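PDB 3OOP: Lin2960 protein from Listeria innocua, which is of unknown function but probably binds DNA and regulates transcription as a MarR-type protein. Local coordinates for residues Leu43-Gln54 / Ile92-Arg102. Sequence-based numbering, arbitrary orientation.
Sequences LEGIEANEPISQ and ISLLSLTDKGR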
loop_
_atom_site.group_PDB
_atom_site.type_symbol
_atom_site.label_atom_id
_atom_site.label_comp_id
_atom_site.label_asym_id
_atom_site.label_seq_id
_atom_site.Cartn_x
_atom_site.Cartn_y
_atom_site.Cartn_z
ATOM N N LEU A 43 -12.537 12.899 18.644
ATOM C CA LEU A 43 -12.044 13.417 19.930
ATOM C C LEU A 43 -10.556 13.739 19.912
ATOM O O LEU A 43 -10.152 14.823 20.352
ATOM C CB LEU A 43 -12.297 12.410 21.053
ATOM C CG LEU A 43 -13.468 12.532 22.005
ATOM C CD1 LEU A 43 -13.325 11.443 23.069
ATOM C CD2 LEU A 43 -13.559 13.922 22.664
ATOM N N GLU A 44 -9.756 12.781 19.432
ATOM C CA GLU A 44 -8.303 12.934 19.287
ATOM C C GLU A 44 -7.964 14.155 18.429
ATOM O O GLU A 44 -7.049 14.924 18.750
ATOM C CB GLU A 44 -7.711 11.649 18.674
ATOM C CG GLU A 44 -6.361 11.804 17.972
ATOM C CD GLU A 44 -6.135 10.742 16.906
ATOM O OE1 GLU A 44 -5.892 11.110 15.737
ATOM O OE2 GLU A 44 -6.212 9.539 17.223
ATOM N N GLY A 45 -8.692 14.312 17.321
ATOM C CA GLY A 45 -8.492 15.445 16.419
ATOM C C GLY A 45 -8.819 16.757 17.096
ATOM O O GLY A 45 -8.111 17.740 16.929
ATOM N N ILE A 46 -9.910 16.776 17.854
ATOM C CA ILE A 46 -10.270 17.965 18.626
ATOM C C ILE A 46 -9.197 18.289 19.672
ATOM O O ILE A 46 -8.735 19.428 19.751
ATOM C CB ILE A 46 -11.689 17.856 19.250
ATOM C CG1 ILE A 46 -12.744 17.738 18.142
ATOM C CG2 ILE A 46 -11.986 19.084 20.117
ATOM C CD1 ILE A 46 -14.175 17.421 18.626
ATOM N N GLU A 47 -8.776 17.289 20.445
ATOM C CA GLU A 47 -7.718 17.503 21.444
ATOM C C GLU A 47 -6.472 18.081 20.789
ATOM O O GLU A 47 -5.875 18.995 21.327
ATOM C CB GLU A 47 -7.375 16.206 22.199
ATOM C CG GLU A 47 -6.467 16.404 23.447
ATOM C CD GLU A 47 -5.003 16.684 23.118
ATOM O OE1 GLU A 47 -4.493 16.168 22.092
ATOM O OE2 GLU A 47 -4.354 17.426 23.903
ATOM N N ALA A 48 -6.094 17.563 19.622
ATOM C CA ALA A 48 -4.841 17.972 18.976
ATOM C C ALA A 48 -4.891 19.386 18.390
ATOM O O ALA A 48 -3.839 19.998 18.147
ATOM C CB ALA A 48 -4.443 16.957 17.902
ATOM N N ASN A 49 -6.104 19.902 18.182
ATOM C CA ASN A 49 -6.320 21.159 17.454
ATOM C C ASN A 49 -7.198 22.228 18.113
ATOM O O ASN A 49 -7.386 23.300 17.531
ATOM C CB ASN A 49 -6.941 20.849 16.094
ATOM C CG ASN A 49 -6.013 20.103 15.182
ATOM O OD1 ASN A 49 -5.179 20.703 14.502
ATOM N ND2 ASN A 49 -6.162 18.784 15.142
ATOM N N GLU A 50 -7.741 21.950 19.297
ATOM C CA GLU A 50 -8.770 22.819 19.895
ATOM C C GLU A 50 -8.309 24.265 20.161
ATOM O O GLU A 50 -7.148 24.486 20.531
ATOM C CB GLU A 50 -9.322 22.210 21.196
ATOM C CG GLU A 50 -8.233 21.861 22.219
ATOM C CD GLU A 50 -8.776 21.601 23.627
ATOM O OE1 GLU A 50 -7.974 21.226 24.510
ATOM O OE2 GLU A 50 -9.990 21.777 23.864
ATOM N N PRO A 51 -9.207 25.254 19.959
ATOM C CA PRO A 51 -10.536 25.108 19.343
ATOM C C PRO A 51 -10.412 24.914 17.842
ATOM O O PRO A 51 -9.559 25.543 17.207
ATOM C CB PRO A 51 -11.223 26.455 19.641
ATOM C CG PRO A 51 -10.411 27.089 20.721
ATOM C CD PRO A 51 -9.008 26.614 20.493
ATOM N N ILE A 52 -11.247 24.042 17.277
ATOM C CA ILE A 52 -11.146 23.695 15.863
ATOM C C ILE A 52 -12.527 23.664 15.213
ATOM O O ILE A 52 -13.501 23.250 15.837
ATOM C CB ILE A 52 -10.407 22.340 15.644
ATOM C CG1 ILE A 52 -10.292 22.039 14.146
ATOM C CG2 ILE A 52 -11.096 21.195 16.431
ATOM C CD1 ILE A 52 -9.451 20.834 13.786
ATOM N N SER A 53 -12.607 24.095 13.959
ATOM C CA SER A 53 -13.896 24.104 13.268
ATOM C C SER A 53 -14.320 22.694 12.833
ATOM O O SER A 53 -13.482 21.815 12.609
ATOM C CB SER A 53 -13.869 25.060 12.063
ATOM O OG SER A 53 -13.079 24.535 11.016
ATOM N N GLN A 54 -15.632 22.492 12.703
ATOM C CA GLN A 54 -16.178 21.220 12.247
ATOM C C GLN A 54 -15.703 20.902 10.832
ATOM O O GLN A 54 -15.442 19.743 10.504
ATOM C CB GLN A 54 -17.707 21.236 12.338
ATOM C CG GLN A 54 -18.286 20.050 13.076
ATOM C CD GLN A 54 -19.693 20.301 13.591
ATOM O OE1 GLN A 54 -19.924 21.171 14.438
ATOM N NE2 GLN A 54 -20.640 19.527 13.093
ATOM N N ILE A 92 -18.767 31.510 12.945
ATOM C CA ILE A 92 -18.802 30.050 12.692
ATOM C C ILE A 92 -18.571 29.292 14.015
ATOM O O ILE A 92 -18.306 29.922 15.048
ATOM C CB ILE A 92 -17.744 29.600 11.656
ATOM C CG1 ILE A 92 -16.339 30.048 12.081
ATOM C CG2 ILE A 92 -18.105 30.122 10.262
ATOM C CD1 ILE A 92 -15.231 29.092 11.666
ATOM N N SER A 93 -18.647 27.957 13.983
ATOM C CA SER A 93 -18.645 27.146 15.221
ATOM C C SER A 93 -17.368 26.322 15.511
ATOM O O SER A 93 -16.966 25.458 14.728
ATOM C CB SER A 93 -19.887 26.244 15.292
ATOM O OG SER A 93 -19.811 25.183 14.349
ATOM N N LEU A 94 -16.771 26.580 16.674
ATOM C CA LEU A 94 -15.530 25.920 17.070
ATOM C C LEU A 94 -15.763 24.889 18.176
ATOM O O LEU A 94 -16.550 25.113 19.099
ATOM C CB LEU A 94 -14.489 26.957 17.507
ATOM C CG LEU A 94 -14.139 28.052 16.485
ATOM C CD1 LEU A 94 -13.245 29.094 17.114
ATOM C CD2 LEU A 94 -13.493 27.473 15.231
ATOM N N LEU A 95 -15.060 23.767 18.074
ATOM C CA LEU A 95 -15.186 22.684 19.041
ATOM C C LEU A 95 -13.950 22.624 19.923
ATOM O O LEU A 95 -12.829 22.792 19.438
ATOM C CB LEU A 95 -15.320 21.343 18.320
ATOM C CG LEU A 95 -16.324 21.274 17.170
ATOM C CD1 LEU A 95 -16.053 20.044 16.316
ATOM C CD2 LEU A 95 -17.723 21.280 17.728
ATOM N N SER A 96 -14.175 22.377 21.212
ATOM C CA SER A 96 -13.099 22.225 22.189
ATOM C C SER A 96 -13.527 21.192 23.219
ATOM O O SER A 96 -14.694 20.853 23.298
ATOM C CB SER A 96 -12.809 23.553 22.889
ATOM O OG SER A 96 -12.597 24.600 21.957
ATOM N N LEU A 97 -12.585 20.712 24.022
ATOM C CA LEU A 97 -12.902 19.711 25.034
ATOM C C LEU A 97 -13.487 20.321 26.301
ATOM O O LEU A 97 -13.119 21.429 26.690
ATOM C CB LEU A 97 -11.636 18.922 25.400
ATOM C CG LEU A 97 -10.890 18.189 24.284
ATOM C CD1 LEU A 97 -9.599 17.598 24.834
ATOM C CD2 LEU A 97 -11.742 17.108 23.650
ATOM N N THR A 98 -14.386 19.578 26.944
ATOM C CA THR A 98 -14.776 19.855 28.322
ATOM C C THR A 98 -13.733 19.238 29.261
ATOM O O THR A 98 -12.869 18.466 28.823
ATOM C CB THR A 98 -16.139 19.223 28.655
ATOM O OG1 THR A 98 -16.047 17.800 28.494
ATOM C CG2 THR A 98 -17.244 19.764 27.746
ATOM N N ASP A 99 -13.821 19.556 30.551
ATOM C CA ASP A 99 -12.990 18.871 31.544
ATOM C C ASP A 99 -13.119 17.343 31.459
ATOM O O ASP A 99 -12.113 16.616 31.552
ATOM C CB ASP A 99 -13.322 19.331 32.965
ATOM C CG ASP A 99 -12.785 20.725 33.283
ATOM O OD1 ASP A 99 -12.009 21.303 32.479
ATOM O OD2 ASP A 99 -13.157 21.244 34.359
ATOM N N LYS A 100 -14.348 16.861 31.286
ATOM C CA LYS A 100 -14.595 15.427 31.143
ATOM C C LYS A 100 -13.950 14.889 29.867
ATOM O O LYS A 100 -13.331 13.825 29.885
ATOM C CB LYS A 100 -16.089 15.112 31.157
ATOM C CG LYS A 100 -16.375 13.622 31.238
ATOM C CD LYS A 100 -17.866 13.326 31.125
ATOM C CE LYS A 100 -18.146 11.839 31.368
ATOM N NZ LYS A 100 -19.611 11.538 31.285
ATOM N N GLY A 101 -14.074 15.631 28.773
ATOM C CA GLY A 101 -13.407 15.269 27.526
ATOM C C GLY A 101 -11.892 15.202 27.674
ATOM O O GLY A 101 -11.266 14.279 27.167
ATOM N N ARG A 102 -11.310 16.168 28.372
ATOM C CA ARG A 102 -9.867 16.184 28.590
ATOM C C ARG A 102 -9.444 14.965 29.418
ATOM O O ARG A 102 -8.452 14.311 29.096
ATOM C CB ARG A 102 -9.440 17.496 29.261
ATOM C CG ARG A 102 -7.961 17.809 29.144
ATOM C CD ARG A 102 -7.644 19.233 29.616
ATOM N NE ARG A 102 -8.559 20.229 29.055
ATOM C CZ ARG A 102 -8.513 20.685 27.802
ATOM N NH1 ARG A 102 -7.591 20.244 26.953
ATOM N NH2 ARG A 102 -9.397 21.588 27.392
HETATM O O HOH W 1 -5.351 17.762 26.626
HETATM O O HOH W 2 -10.962 22.934 26.057
#
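E50 reaches from the turn after helix 37-49 and divides its carboxylate between a strand and a helix. E50 OE1 receives R102 NH1 at 2.7 Å through its syn lone pair, a salt bridge; the guanidinium meets it edge-on, with the two flat groups only 28° from coplanar, and NH2 adds a weak second bond to the same oxygen. E50 OE2 takes the backbone N of L97 at 2.8 Å. That bond is nearly straight (174°), although the donor stands 31° out of the carboxylate plane. The first torsion of E50 sets CG between its own N and carbonyl carbon, and an extended chain beyond CG carries the carboxylate along S96 to L97. A water bonded to both E50 OE2 and L97 O adds a second link to that strand residue.

Deeper in, L97 spreads its methyls over the helix: CD1 lies 3.6 Å from E47 CG, while CD2 lies against L43 CD2 and I46 CG2. E47 itself turns its carboxylate to R109. I46 sends CD1 to L95 CD1 (4.0 Å), and Q54 CG packs on that same leucine methyl before its amide pairs with N69 and R83.

Beyond the cis peptide linking E50 to P51, the chain pairs antiparallel with strand 94-97. I52 N gives to L95 O (3.0 Å) and L95 N returns to I52 O (2.8 Å), making a hydrogen-bonded pair; P51 CA also points a C-H at L95 O, 3.3 Å away. As strand 94-97 also bonds to strand 81-84, it is the middle strand of a small sheet whose short edge strand leads into helix 54-61, the three-stranded layout of the winged helix-turn-helix domain of MarR-type proteins.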